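Local coordinates for protein glycogen accumulation regulator GarA (Mycobacterium tuberculosis, PDB 6I2P) that probably helps regulate glycogen accumulation, carrying an FHA domain, a fold known for recognising phosphothreonine in partner proteins, at residues 59-64 against 69-74; 73-78 against 85-90; 98-103 against 109-114; 135-140 against 144-149. All blocks are in the same frame, centred on the assembly; numbering follows the deposited sequence.

In the fold
The four contacts come in order along the chain, the first two overlapping, and divide between the two sheets of the FHA beta-sandwich. Interactions 1 and 4, with centres about 8 Å apart, lie in one antiparallel sheet, where strands 57-61 and 143-149 run side by side. Interactions 2 and 3, about 9 Å apart, belong to the mixed sheet, in which strands 77-81 and 100-105 are neighbours. Interaction 2 begins on Leu-73 and Asp-74, the last two residues of interaction 1, and thereby carries the chain from one sheet to the other. Interactions 1 and 3 lie about 15 Å apart between centres, yet Leu-59 still touches Phe-102; between interactions 3 and 4, about 12 Å apart, Ile-140 packs on His-99. These side-chain contacts between the layers make one core.

Interaction 1. Residues 59-64 against 69-74; sequences LVVKRG and SRFLLD. With SO4 (sulfate ion), chain K.
Leu-59 and Phe-71 form an antiparallel hydrogen-bonded pair, and Val-60 and Arg-70 the non-hydrogen-bonded pair beside it. The short axes of strands 59-61 and 70-73 run antiparallel, at 171°, and come within 4.7 Å. Leu-59 N reaches Phe-71 O at 2.8 Å, and Phe-71 N returns to Leu-59 O at 2.9 Å. Val-61 N gives a bond to Ser-69 O, 2.8 Å long.

On the face bearing Val-60 and Arg-70 the two side chains lie alongside each other. Arg-70 CG sits between its backbone N and carbonyl carbon (chi1 56°), and a bend at chi3 lays the guanidinium over Val-60 CG1, which is 3.6 Å from NH2 and towards the rim of the group; NH2 itself bonds to Gly-68 O. Arg-70 N also holds O4 of a sulfate ion, probably from the crystallisation liquor, at 2.8 Å. The other face is apolar: Leu-59 CD1 meets Leu-73 CD2 at 3.8 Å, and Val-61 CG2 approaches Phe-71 CE2 at 4.1 Å. Ile-88 touches Leu-59, Phe-71 and Leu-73 from the opposing sheet. This is a beta hairpin at the margin of the FHA sandwich, with one face in the core.

Interaction 2. Residues 73-78 against 85-90; sequences LDQAIT and DSDIFL
Ile-88 makes the apolar part of this contact through its terminal methyl, CD1, which touches a residue on each side of the turn at 74-76. Leu-73 CD2 meets it at 3.7 Å, the two side chains crossing at about a right angle. Thr-78 CG2 touches the same CD1, also at 3.7 Å. With CG2 anti to the backbone N, Thr-78 directs this methyl at the other segment, where it also reaches Asp-87 CB at 3.6 Å, so one methyl packs on carbon atoms of both Asp-87 and Ile-88.

The polar part rests on Asp-87. Its CG lies beside its own backbone N (chi1 -60°), and the carboxylate extends to the backbone of Thr-78, where OD2 comes within 3.5 Å of CA. What fixes that oxygen is the next residue along the strand: Ser-79 N donates a hydrogen bond to OD2. The carboxylate therefore ties the turn before strand 88-89 to the backbone of strand 77-81.

The two strands run parallel at one margin of the mixed sheet, and Ile-88 shares backbone hydrogen bonds with Ser-79 and Gly-81. Beyond them, Thr-78 pairs with Phe-102 of strand 100-105, and the side chains of Leu-73 and Ile-88 both pack on Phe-102.

Interaction 3. Residues 98-103 against 109-114; sequences RHAEFR and FNVVDV
Phe-102 and Val-111 stand side by side on the inner face of this hairpin, pointing the same way, and the valine methyl CG2 lies over one face of the ring. It sits 4.0 Å from the ring centroid, 22° off the normal, in a CH-pi contact displaced towards the rim. With Val-111 CG1 between the backbone N and the carbonyl carbon (chi1 63°), CG2 is left opposite the N and over the phenyl ring.

Further along this face the His-99 ring and the Asp-113 carboxylate are turned 69° apart, with CD2 and OD2 at 3.9 Å. Each is held by others: His-99 NE2 bonds to Gly-119 O and ND1 to Ser-96 N, while Asp-113 OD2 takes hydrogen bonds with Thr-120 and Ser-116. His-99 is the histidine of the FHA Ser-x-x-His signature.

On the outer face Glu-101 stands across Val-114 at about a right angle, CD against CG1 at 3.7 Å. Its OE2 forms a salt bridge with Arg-103 NH2 at 2.8 Å, and Arg-103 NE passes Val-112 CG1 at 3.9 Å. Reciprocal backbone bonds between Glu-101 and Val-112, both 2.8 Å, lock the strands together.

Strand 77-81 flanks the hairpin on one side and strand 129-132 on the other; Ile-140 and Val-138 of the opposing sheet close over Phe-102.

Interaction 4. Residues 135-140 against 144-149; sequences GDEVQI and RLVFLT
Glu-137 faces Val-146 across the beta hairpin of strands 137-140 and 143-149, which lies in the middle of the six-stranded sheet of the FHA sandwich. The short axes run antiparallel at 145°, a marked twist. Reciprocal bonds join Val-138 and Leu-145, the shorter from Val-138 N to Leu-145 O at 2.7 Å. Towards the open end Phe-147 N meets Asp-136 O at 2.8 Å, and Gly-135 N binds Phe-147 O.

Glu-137 can be followed outwards from the strand. CB lies 3.9 Å from Leu-145 O. With CG lying beside the backbone N (chi1 -76°), the next carbon comes against Val-146 CG2 at 3.8 Å, and CD stays near the same methyl. The chain is extended beyond CG, and at the carboxylate the two oxygens part company. OE1 forms a salt bridge with Lys-62 NZ, while OE2 makes a long one, 3.8 Å, to Arg-144 NH2, the carboxylate and guanidinium planes being 58° apart. Arg-144 NH2 also donates a hydrogen bond to Ala-28 O.

On the other face Leu-145 packs against the tip of Ile-140, CD1 to CD1 at 4.1 Å, both residues being buried. Back on the polar face, Arg-144 NE is buried by the contact and finds no hydrogen-bond partner in the model, its nearest oxygen across the hairpin being Glu-137 OE2 at 3.9 Å.

Interaction 1. Residues 59-64 against 69-74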
loop_
_atom_site.group_PDB
_atom_site.type_symbol
_atom_site.label_atom_id
_atom_site.label_comp_id
_atom_site.label_asym_id
_atom_site.label_seq_id
_atom_site.Cartn_x
_atom_site.Cartn_y
_atom_site.Cartn_z
ATOM N N LEU C 59 8.789 -0.289 -26.341
ATOM C CA LEU C 59 8.016 -0.017 -25.130
ATOM C C LEU C 59 8.742 1.096 -24.399
ATOM O O LEU C 59 9.929 0.958 -24.122
ATOM C CB LEU C 59 7.903 -1.258 -24.231
ATOM C CG LEU C 59 7.046 -2.417 -24.737
ATOM C CD1 LEU C 59 7.415 -3.689 -24.015
ATOM C CD2 LEU C 59 5.546 -2.126 -24.583
ATOM N N VAL C 60 8.064 2.216 -24.144
ATOM C CA VAL C 60 8.687 3.360 -23.475
ATOM C C VAL C 60 7.999 3.618 -22.142
ATOM O O VAL C 60 6.770 3.702 -22.101
ATOM C CB VAL C 60 8.716 4.650 -24.356
ATOM C CG1 VAL C 60 9.642 5.712 -23.759
ATOM C CG2 VAL C 60 9.127 4.349 -25.793
ATOM N N VAL C 61 8.789 3.792 -21.062
ATOM C CA VAL C 61 8.248 4.134 -19.745
ATOM C C VAL C 61 7.815 5.611 -19.838
ATOM O O VAL C 61 8.635 6.483 -20.139
ATOM C CB VAL C 61 9.235 3.868 -18.573
ATOM C CG1 VAL C 61 8.538 4.026 -17.225
ATOM C CG2 VAL C 61 9.869 2.487 -18.680
ATOM N N LYS C 62 6.516 5.865 -19.637
ATOM C CA LYS C 62 5.923 7.196 -19.743
ATOM C C LYS C 62 6.209 8.112 -18.548
ATOM O O LYS C 62 6.452 9.300 -18.753
ATOM C CB LYS C 62 4.411 7.080 -19.989
ATOM C CG LYS C 62 3.897 8.005 -21.075
ATOM C CD LYS C 62 2.379 8.100 -21.070
ATOM C CE LYS C 62 1.884 8.832 -22.294
ATOM N NZ LYS C 62 0.431 9.120 -22.217
ATOM N N ARG C 63 6.168 7.578 -17.312
ATOM C CA ARG C 63 6.386 8.378 -16.098
ATOM C C ARG C 63 7.097 7.624 -14.963
ATOM O O ARG C 63 7.298 6.413 -15.044
ATOM C CB ARG C 63 5.070 9.015 -15.599
ATOM C CG ARG C 63 3.957 8.029 -15.248
ATOM C CD ARG C 63 2.769 8.724 -14.599
ATOM N NE ARG C 63 1.977 9.464 -15.578
ATOM C CZ ARG C 63 0.783 9.996 -15.342
ATOM N NH1 ARG C 63 0.140 10.644 -16.301
ATOM N NH2 ARG C 63 0.219 9.876 -14.146
ATOM N N GLY C 64 7.469 8.364 -13.919
ATOM C CA GLY C 64 8.117 7.835 -12.721
ATOM C C GLY C 64 9.632 7.898 -12.740
ATOM O O GLY C 64 10.208 8.641 -13.542
ATOM N N SER C 69 13.074 5.434 -20.200
ATOM C CA SER C 69 13.654 4.113 -20.449
ATOM C C SER C 69 12.794 3.384 -21.458
ATOM O O SER C 69 11.572 3.528 -21.459
ATOM C CB SER C 69 13.764 3.291 -19.168
ATOM O OG SER C 69 14.809 3.785 -18.347
ATOM N N ARG C 70 13.438 2.651 -22.351
ATOM C CA ARG C 70 12.740 1.938 -23.404
ATOM C C ARG C 70 13.291 0.548 -23.621
ATOM O O ARG C 70 14.407 0.241 -23.205
ATOM C CB ARG C 70 12.692 2.758 -24.713
ATOM C CG ARG C 70 14.051 3.188 -25.255
ATOM C CD ARG C 70 13.942 4.462 -26.068
ATOM N NE ARG C 70 13.530 5.584 -25.223
ATOM C CZ ARG C 70 12.815 6.623 -25.639
ATOM N NH1 ARG C 70 12.438 6.715 -26.907
ATOM N NH2 ARG C 70 12.483 7.585 -24.793
ATOM N N PHE C 71 12.486 -0.297 -24.257
ATOM C CA PHE C 71 12.813 -1.684 -24.529
ATOM C C PHE C 71 12.359 -2.027 -25.933
ATOM O O PHE C 71 11.203 -1.777 -26.292
ATOM C CB PHE C 71 12.136 -2.603 -23.491
ATOM C CG PHE C 71 12.326 -2.165 -22.056
ATOM C CD1 PHE C 71 13.465 -2.524 -21.349
ATOM C CD2 PHE C 71 11.376 -1.369 -21.423
ATOM C CE1 PHE C 71 13.646 -2.108 -20.030
ATOM C CE2 PHE C 71 11.567 -0.938 -20.108
ATOM C CZ PHE C 71 12.698 -1.313 -19.420
ATOM N N LEU C 72 13.282 -2.560 -26.739
ATOM C CA LEU C 72 12.984 -2.947 -28.112
ATOM C C LEU C 72 12.498 -4.393 -28.155
ATOM O O LEU C 72 13.143 -5.284 -27.602
ATOM C CB LEU C 72 14.212 -2.756 -29.018
ATOM C CG LEU C 72 13.977 -2.903 -30.523
ATOM C CD1 LEU C 72 13.480 -1.587 -31.140
ATOM C CD2 LEU C 72 15.254 -3.356 -31.225
ATOM N N LEU C 73 11.348 -4.609 -28.805
ATOM C CA LEU C 73 10.754 -5.926 -29.008
ATOM C C LEU C 73 11.131 -6.350 -30.430
ATOM O O LEU C 73 10.700 -5.713 -31.397
ATOM C CB LEU C 73 9.218 -5.874 -28.840
ATOM C CG LEU C 73 8.667 -5.327 -27.523
ATOM C CD1 LEU C 73 7.183 -5.062 -27.626
ATOM C CD2 LEU C 73 8.932 -6.272 -26.373
ATOM N N ASP C 74 11.991 -7.378 -30.553
ATOM C CA ASP C 74 12.475 -7.878 -31.848
ATOM C C ASP C 74 12.545 -9.415 -31.910
ATOM O O ASP C 74 12.967 -9.979 -32.925
ATOM C CB ASP C 74 13.831 -7.230 -32.203
ATOM C CG ASP C 74 14.966 -7.451 -31.209
ATOM O OD1 ASP C 74 14.739 -8.131 -30.173
ATOM O OD2 ASP C 74 16.079 -6.943 -31.461
HETATM S S SO4 K . 17.363 3.014 -21.799
HETATM O O1 SO4 K . 17.630 1.586 -21.615
HETATM O O2 SO4 K . 17.180 3.650 -20.491
HETATM O O3 SO4 K . 18.497 3.627 -22.493
HETATM O O4 SO4 K . 16.161 3.185 -22.601
#

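Interaction 2. Residues 73-78 against 85-90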
loop_
_atom_site.group_PDB
_atom_site.type_symbol
_atom_site.label_atom_id
_atom_site.label_comp_id
_atom_site.label_asym_id
_atom_site.label_seq_id
_atom_site.Cartn_x
_atom_site.Cartn_y
_atom_site.Cartn_z
ATOM N N LEU C 73 11.348 -4.609 -28.805
ATOM C CA LEU C 73 10.754 -5.926 -29.008
ATOM C C LEU C 73 11.131 -6.350 -30.430
ATOM O O LEU C 73 10.700 -5.713 -31.397
ATOM C CB LEU C 73 9.218 -5.874 -28.840
ATOM C CG LEU C 73 8.667 -5.327 -27.523
ATOM C CD1 LEU C 73 7.183 -5.062 -27.626
ATOM C CD2 LEU C 73 8.932 -6.272 -26.373
ATOM N N ASP C 74 11.991 -7.378 -30.553
ATOM C CA ASP C 74 12.475 -7.878 -31.848
ATOM C C ASP C 74 12.545 -9.415 -31.910
ATOM O O ASP C 74 12.967 -9.979 -32.925
ATOM C CB ASP C 74 13.831 -7.230 -32.203
ATOM C CG ASP C 74 14.966 -7.451 -31.209
ATOM O OD1 ASP C 74 14.739 -8.131 -30.173
ATOM O OD2 ASP C 74 16.079 -6.943 -31.461
ATOM N N GLN C 75 12.113 -10.082 -30.818
ATOM C CA GLN C 75 12.068 -11.540 -30.674
ATOM C C GLN C 75 10.606 -12.004 -30.718
ATOM O O GLN C 75 9.695 -11.178 -30.599
ATOM C CB GLN C 75 12.685 -11.962 -29.324
ATOM C CG GLN C 75 14.183 -11.718 -29.185
ATOM C CD GLN C 75 14.634 -11.621 -27.742
ATOM O OE1 GLN C 75 13.965 -12.077 -26.800
ATOM N NE2 GLN C 75 15.800 -11.024 -27.539
ATOM N N ALA C 76 10.385 -13.329 -30.854
ATOM C CA ALA C 76 9.051 -13.928 -30.863
ATOM C C ALA C 76 8.447 -13.873 -29.454
ATOM O O ALA C 76 7.242 -13.682 -29.315
ATOM C CB ALA C 76 9.119 -15.368 -31.349
ATOM N N ILE C 77 9.288 -14.045 -28.418
ATOM C CA ILE C 77 8.884 -14.002 -27.009
ATOM C C ILE C 77 9.846 -13.092 -26.239
ATOM O O ILE C 77 11.064 -13.275 -26.309
ATOM C CB ILE C 77 8.762 -15.433 -26.389
ATOM C CG1 ILE C 77 7.587 -16.209 -27.022
ATOM C CG2 ILE C 77 8.583 -15.377 -24.852
ATOM C CD1 ILE C 77 7.727 -17.716 -27.026
ATOM N N THR C 78 9.291 -12.100 -25.533
ATOM C CA THR C 78 10.061 -11.154 -24.735
ATOM C C THR C 78 9.446 -11.112 -23.335
ATOM O O THR C 78 8.326 -10.632 -23.168
ATOM C CB THR C 78 10.137 -9.778 -25.429
ATOM O OG1 THR C 78 10.307 -9.947 -26.836
ATOM C CG2 THR C 78 11.259 -8.925 -24.900
ATOM N N ASP C 85 16.736 -12.310 -14.737
ATOM C CA ASP C 85 16.921 -12.855 -16.088
ATOM C C ASP C 85 15.886 -12.327 -17.121
ATOM O O ASP C 85 16.029 -12.635 -18.310
ATOM C CB ASP C 85 16.986 -14.409 -16.073
ATOM C CG ASP C 85 15.689 -15.208 -15.933
ATOM O OD1 ASP C 85 14.623 -14.702 -16.349
ATOM O OD2 ASP C 85 15.751 -16.354 -15.439
ATOM N N SER C 86 14.874 -11.527 -16.680
ATOM C CA SER C 86 13.829 -10.963 -17.554
ATOM C C SER C 86 14.415 -10.147 -18.699
ATOM O O SER C 86 15.395 -9.428 -18.497
ATOM C CB SER C 86 12.861 -10.080 -16.767
ATOM O OG SER C 86 12.240 -10.762 -15.691
ATOM N N ASP C 87 13.812 -10.250 -19.897
ATOM C CA ASP C 87 14.249 -9.494 -21.081
ATOM C C ASP C 87 13.969 -8.002 -20.873
ATOM O O ASP C 87 14.765 -7.159 -21.290
ATOM C CB ASP C 87 13.548 -10.003 -22.352
ATOM C CG ASP C 87 13.805 -11.458 -22.686
ATOM O OD1 ASP C 87 14.990 -11.847 -22.777
ATOM O OD2 ASP C 87 12.823 -12.202 -22.880
ATOM N N ILE C 88 12.836 -7.691 -20.219
ATOM C CA ILE C 88 12.426 -6.339 -19.846
ATOM C C ILE C 88 12.362 -6.349 -18.318
ATOM O O ILE C 88 11.357 -6.751 -17.727
ATOM C CB ILE C 88 11.096 -5.908 -20.532
ATOM C CG1 ILE C 88 11.264 -5.855 -22.063
ATOM C CG2 ILE C 88 10.566 -4.570 -19.975
ATOM C CD1 ILE C 88 10.025 -6.110 -22.819
ATOM N N PHE C 89 13.476 -5.977 -17.688
ATOM C CA PHE C 89 13.593 -5.955 -16.236
ATOM C C PHE C 89 12.845 -4.756 -15.663
ATOM O O PHE C 89 13.169 -3.612 -15.980
ATOM C CB PHE C 89 15.071 -5.998 -15.804
ATOM C CG PHE C 89 15.314 -5.875 -14.320
ATOM C CD1 PHE C 89 14.943 -6.894 -13.451
ATOM C CD2 PHE C 89 15.941 -4.751 -13.794
ATOM C CE1 PHE C 89 15.170 -6.781 -12.078
ATOM C CE2 PHE C 89 16.176 -4.642 -12.422
ATOM C CZ PHE C 89 15.788 -5.658 -11.572
ATOM N N LEU C 90 11.812 -5.026 -14.860
ATOM C CA LEU C 90 10.996 -3.981 -14.253
ATOM C C LEU C 90 11.049 -4.093 -12.733
ATOM O O LEU C 90 10.329 -4.890 -12.126
ATOM C CB LEU C 90 9.555 -3.998 -14.804
ATOM C CG LEU C 90 9.396 -3.844 -16.329
ATOM C CD1 LEU C 90 8.054 -4.392 -16.798
ATOM C CD2 LEU C 90 9.603 -2.389 -16.789
#

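Interaction 3. Residues 98-103 against 109-114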
loop_
_atom_site.group_PDB
_atom_site.type_symbol
_atom_site.label_atom_id
_atom_site.label_comp_id
_atom_site.label_asym_id
_atom_site.label_seq_id
_atom_site.Cartn_x
_atom_site.Cartn_y
_atom_site.Cartn_z
ATOM N N ARG C 98 7.909 -13.131 -12.529
ATOM C CA ARG C 98 7.372 -13.600 -13.804
ATOM C C ARG C 98 6.026 -12.877 -13.899
ATOM O O ARG C 98 5.076 -13.273 -13.233
ATOM C CB ARG C 98 7.192 -15.142 -13.812
ATOM C CG ARG C 98 8.454 -15.956 -13.481
ATOM C CD ARG C 98 9.469 -15.969 -14.608
ATOM N NE ARG C 98 10.679 -16.697 -14.228
ATOM C CZ ARG C 98 11.909 -16.325 -14.563
ATOM N NH1 ARG C 98 12.104 -15.229 -15.283
ATOM N NH2 ARG C 98 12.955 -17.042 -14.176
ATOM N N HIS C 99 5.973 -11.751 -14.619
ATOM C CA HIS C 99 4.743 -10.956 -14.693
ATOM C C HIS C 99 4.027 -11.149 -16.013
ATOM O O HIS C 99 2.880 -11.604 -16.029
ATOM C CB HIS C 99 5.029 -9.454 -14.439
ATOM C CG HIS C 99 3.802 -8.630 -14.166
ATOM N ND1 HIS C 99 3.593 -8.042 -12.929
ATOM C CD2 HIS C 99 2.755 -8.329 -14.972
ATOM C CE1 HIS C 99 2.445 -7.391 -13.027
ATOM N NE2 HIS C 99 1.900 -7.540 -14.235
ATOM N N ALA C 100 4.710 -10.806 -17.120
ATOM C CA ALA C 100 4.137 -10.851 -18.454
ATOM C C ALA C 100 5.147 -11.236 -19.539
ATOM O O ALA C 100 6.344 -11.380 -19.281
ATOM C CB ALA C 100 3.512 -9.489 -18.779
ATOM N N GLU C 101 4.638 -11.414 -20.753
ATOM C CA GLU C 101 5.409 -11.717 -21.950
ATOM C C GLU C 101 4.811 -10.972 -23.129
ATOM O O GLU C 101 3.593 -10.840 -23.236
ATOM C CB GLU C 101 5.443 -13.226 -22.246
ATOM C CG GLU C 101 6.430 -13.987 -21.376
ATOM C CD GLU C 101 6.441 -15.494 -21.524
ATOM O OE1 GLU C 101 7.354 -16.126 -20.945
ATOM O OE2 GLU C 101 5.550 -16.041 -22.219
ATOM N N PHE C 102 5.682 -10.471 -23.998
ATOM C CA PHE C 102 5.307 -9.786 -25.221
ATOM C C PHE C 102 5.645 -10.757 -26.331
ATOM O O PHE C 102 6.792 -11.199 -26.439
ATOM C CB PHE C 102 6.038 -8.441 -25.359
ATOM C CG PHE C 102 5.585 -7.420 -24.343
ATOM C CD1 PHE C 102 6.159 -7.374 -23.074
ATOM C CD2 PHE C 102 4.583 -6.513 -24.646
ATOM C CE1 PHE C 102 5.718 -6.449 -22.123
ATOM C CE2 PHE C 102 4.161 -5.573 -23.705
ATOM C CZ PHE C 102 4.719 -5.555 -22.445
ATOM N N ARG C 103 4.615 -11.175 -27.076
ATOM C CA ARG C 103 4.738 -12.166 -28.137
ATOM C C ARG C 103 4.492 -11.610 -29.531
ATOM O O ARG C 103 3.501 -10.914 -29.756
ATOM C CB ARG C 103 3.828 -13.372 -27.861
ATOM C CG ARG C 103 4.180 -14.098 -26.563
ATOM C CD ARG C 103 3.436 -15.400 -26.410
ATOM N NE ARG C 103 3.849 -16.109 -25.199
ATOM C CZ ARG C 103 4.150 -17.403 -25.150
ATOM N NH1 ARG C 103 4.078 -18.149 -26.244
ATOM N NH2 ARG C 103 4.525 -17.959 -24.008
ATOM N N PHE C 109 2.222 -7.772 -32.549
ATOM C CA PHE C 109 2.601 -7.965 -31.159
ATOM C C PHE C 109 1.393 -8.077 -30.238
ATOM O O PHE C 109 0.339 -7.495 -30.501
ATOM C CB PHE C 109 3.532 -6.838 -30.686
ATOM C CG PHE C 109 4.895 -6.840 -31.336
ATOM C CD1 PHE C 109 5.948 -7.561 -30.780
ATOM C CD2 PHE C 109 5.127 -6.125 -32.508
ATOM C CE1 PHE C 109 7.205 -7.576 -31.394
ATOM C CE2 PHE C 109 6.382 -6.139 -33.119
ATOM C CZ PHE C 109 7.417 -6.855 -32.552
ATOM N N ASN C 110 1.565 -8.826 -29.148
ATOM C CA ASN C 110 0.553 -8.987 -28.117
ATOM C C ASN C 110 1.192 -9.129 -26.741
ATOM O O ASN C 110 2.332 -9.578 -26.634
ATOM C CB ASN C 110 -0.407 -10.150 -28.422
ATOM C CG ASN C 110 0.254 -11.469 -28.726
ATOM O OD1 ASN C 110 0.652 -12.211 -27.822
ATOM N ND2 ASN C 110 0.357 -11.795 -30.014
ATOM N N VAL C 111 0.481 -8.694 -25.695
ATOM C CA VAL C 111 0.940 -8.847 -24.314
ATOM C C VAL C 111 0.138 -9.983 -23.674
ATOM O O VAL C 111 -1.055 -10.134 -23.946
ATOM C CB VAL C 111 0.948 -7.532 -23.467
ATOM C CG1 VAL C 111 -0.452 -6.954 -23.295
ATOM C CG2 VAL C 111 1.619 -7.740 -22.105
ATOM N N VAL C 112 0.805 -10.794 -22.855
ATOM C CA VAL C 112 0.166 -11.892 -22.151
ATOM C C VAL C 112 0.645 -11.928 -20.696
ATOM O O VAL C 112 1.847 -11.852 -20.437
ATOM C CB VAL C 112 0.322 -13.243 -22.908
ATOM C CG1 VAL C 112 1.766 -13.742 -22.908
ATOM C CG2 VAL C 112 -0.627 -14.301 -22.365
ATOM N N ASP C 113 -0.305 -12.035 -19.749
ATOM C CA ASP C 113 0.010 -12.136 -18.329
ATOM C C ASP C 113 0.277 -13.600 -18.060
ATOM O O ASP C 113 -0.555 -14.450 -18.383
ATOM C CB ASP C 113 -1.138 -11.609 -17.461
ATOM C CG ASP C 113 -0.789 -11.570 -15.988
ATOM O OD1 ASP C 113 -0.883 -12.630 -15.327
ATOM O OD2 ASP C 113 -0.433 -10.481 -15.492
ATOM N N VAL C 114 1.457 -13.900 -17.509
ATOM C CA VAL C 114 1.879 -15.277 -17.253
ATOM C C VAL C 114 1.533 -15.755 -15.817
ATOM O O VAL C 114 1.937 -16.848 -15.426
ATOM C CB VAL C 114 3.372 -15.519 -17.629
ATOM C CG1 VAL C 114 3.599 -15.314 -19.130
ATOM C CG2 VAL C 114 4.327 -14.655 -16.797
#

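Interaction 4. Residues 135-140 against 144-149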
loop_
_atom_site.group_PDB
_atom_site.type_symbol
_atom_site.label_atom_id
_atom_site.label_comp_id
_atom_site.label_asym_id
_atom_site.label_seq_id
_atom_site.Cartn_x
_atom_site.Cartn_y
_atom_site.Cartn_z
ATOM N N GLY C 135 0.515 3.063 -29.921
ATOM C CA GLY C 135 -0.033 4.035 -28.984
ATOM C C GLY C 135 -0.689 3.455 -27.749
ATOM O O GLY C 135 -1.077 4.211 -26.852
ATOM N N ASP C 136 -0.829 2.111 -27.691
ATOM C CA ASP C 136 -1.425 1.405 -26.553
ATOM C C ASP C 136 -0.577 1.553 -25.302
ATOM O O ASP C 136 0.652 1.562 -25.383
ATOM C CB ASP C 136 -1.629 -0.084 -26.872
ATOM C CG ASP C 136 -2.903 -0.418 -27.627
ATOM O OD1 ASP C 136 -3.790 0.459 -27.720
ATOM O OD2 ASP C 136 -3.019 -1.560 -28.113
ATOM N N GLU C 137 -1.247 1.679 -24.145
ATOM C CA GLU C 137 -0.594 1.806 -22.849
ATOM C C GLU C 137 -0.697 0.502 -22.062
ATOM O O GLU C 137 -1.791 -0.025 -21.860
ATOM C CB GLU C 137 -1.144 3.000 -22.057
ATOM C CG GLU C 137 -0.619 4.335 -22.575
ATOM C CD GLU C 137 -0.697 5.518 -21.629
ATOM O OE1 GLU C 137 -1.269 6.556 -22.031
ATOM O OE2 GLU C 137 -0.169 5.420 -20.498
ATOM N N VAL C 138 0.457 -0.027 -21.642
ATOM C CA VAL C 138 0.571 -1.276 -20.889
ATOM C C VAL C 138 0.991 -0.971 -19.458
ATOM O O VAL C 138 2.030 -0.349 -19.236
ATOM C CB VAL C 138 1.520 -2.306 -21.568
ATOM C CG1 VAL C 138 1.448 -3.666 -20.867
ATOM C CG2 VAL C 138 1.213 -2.459 -23.054
ATOM N N GLN C 139 0.180 -1.413 -18.486
ATOM C CA GLN C 139 0.494 -1.224 -17.075
ATOM C C GLN C 139 0.918 -2.533 -16.443
ATOM O O GLN C 139 0.140 -3.489 -16.395
ATOM C CB GLN C 139 -0.655 -0.557 -16.298
ATOM C CG GLN C 139 -0.190 0.050 -14.977
ATOM C CD GLN C 139 -1.316 0.341 -14.022
ATOM O OE1 GLN C 139 -2.157 1.214 -14.247
ATOM N NE2 GLN C 139 -1.340 -0.376 -12.918
ATOM N N ILE C 140 2.183 -2.576 -16.005
ATOM C CA ILE C 140 2.811 -3.694 -15.303
ATOM C C ILE C 140 3.329 -3.078 -14.007
ATOM O O ILE C 140 4.250 -2.261 -14.030
ATOM C CB ILE C 140 3.904 -4.396 -16.162
ATOM C CG1 ILE C 140 3.265 -5.130 -17.372
ATOM C CG2 ILE C 140 4.734 -5.367 -15.313
ATOM C CD1 ILE C 140 4.228 -5.535 -18.510
ATOM N N ARG C 144 3.972 2.458 -16.459
ATOM C CA ARG C 144 3.045 2.858 -17.510
ATOM C C ARG C 144 3.870 2.934 -18.782
ATOM O O ARG C 144 4.619 3.889 -19.004
ATOM C CB ARG C 144 2.344 4.182 -17.164
ATOM C CG ARG C 144 1.224 4.011 -16.129
ATOM C CD ARG C 144 0.687 5.337 -15.622
ATOM N NE ARG C 144 0.130 6.157 -16.701
ATOM C CZ ARG C 144 -1.033 6.798 -16.639
ATOM N NH1 ARG C 144 -1.784 6.720 -15.549
ATOM N NH2 ARG C 144 -1.452 7.525 -17.665
ATOM N N LEU C 145 3.825 1.853 -19.547
ATOM C CA LEU C 145 4.585 1.703 -20.781
ATOM C C LEU C 145 3.724 2.055 -21.970
ATOM O O LEU C 145 2.542 1.724 -21.985
ATOM C CB LEU C 145 5.102 0.255 -20.940
ATOM C CG LEU C 145 5.830 -0.381 -19.733
ATOM C CD1 LEU C 145 5.631 -1.885 -19.709
ATOM C CD2 LEU C 145 7.318 -0.038 -19.724
ATOM N N VAL C 146 4.308 2.734 -22.962
ATOM C CA VAL C 146 3.619 3.028 -24.210
ATOM C C VAL C 146 4.240 2.121 -25.271
ATOM O O VAL C 146 5.469 2.040 -25.382
ATOM C CB VAL C 146 3.636 4.529 -24.601
ATOM C CG1 VAL C 146 3.004 4.767 -25.977
ATOM C CG2 VAL C 146 2.922 5.356 -23.546
ATOM N N PHE C 147 3.378 1.405 -26.008
ATOM C CA PHE C 147 3.772 0.506 -27.080
ATOM C C PHE C 147 3.803 1.307 -28.381
ATOM O O PHE C 147 2.813 1.953 -28.739
ATOM C CB PHE C 147 2.791 -0.680 -27.172
ATOM C CG PHE C 147 2.982 -1.573 -28.379
ATOM C CD1 PHE C 147 2.314 -1.312 -29.571
ATOM C CD2 PHE C 147 3.829 -2.674 -28.322
ATOM C CE1 PHE C 147 2.499 -2.131 -30.688
ATOM C CE2 PHE C 147 3.995 -3.501 -29.430
ATOM C CZ PHE C 147 3.339 -3.217 -30.611
ATOM N N LEU C 148 4.940 1.250 -29.088
ATOM C CA LEU C 148 5.144 1.947 -30.356
ATOM C C LEU C 148 5.628 0.991 -31.423
ATOM O O LEU C 148 6.507 0.177 -31.169
ATOM C CB LEU C 148 6.132 3.118 -30.217
ATOM C CG LEU C 148 5.801 4.226 -29.203
ATOM C CD1 LEU C 148 7.014 5.098 -28.957
ATOM C CD2 LEU C 148 4.611 5.069 -29.649
ATOM N N THR C 149 5.062 1.095 -32.624
ATOM C CA THR C 149 5.444 0.259 -33.759
ATOM C C THR C 149 5.416 1.088 -35.041
ATOM O O THR C 149 4.847 2.175 -35.044
ATOM C CB THR C 149 4.603 -1.045 -33.790
ATOM O OG1 THR C 149 5.236 -1.986 -34.650
ATOM C CG2 THR C 149 3.141 -0.824 -34.196
#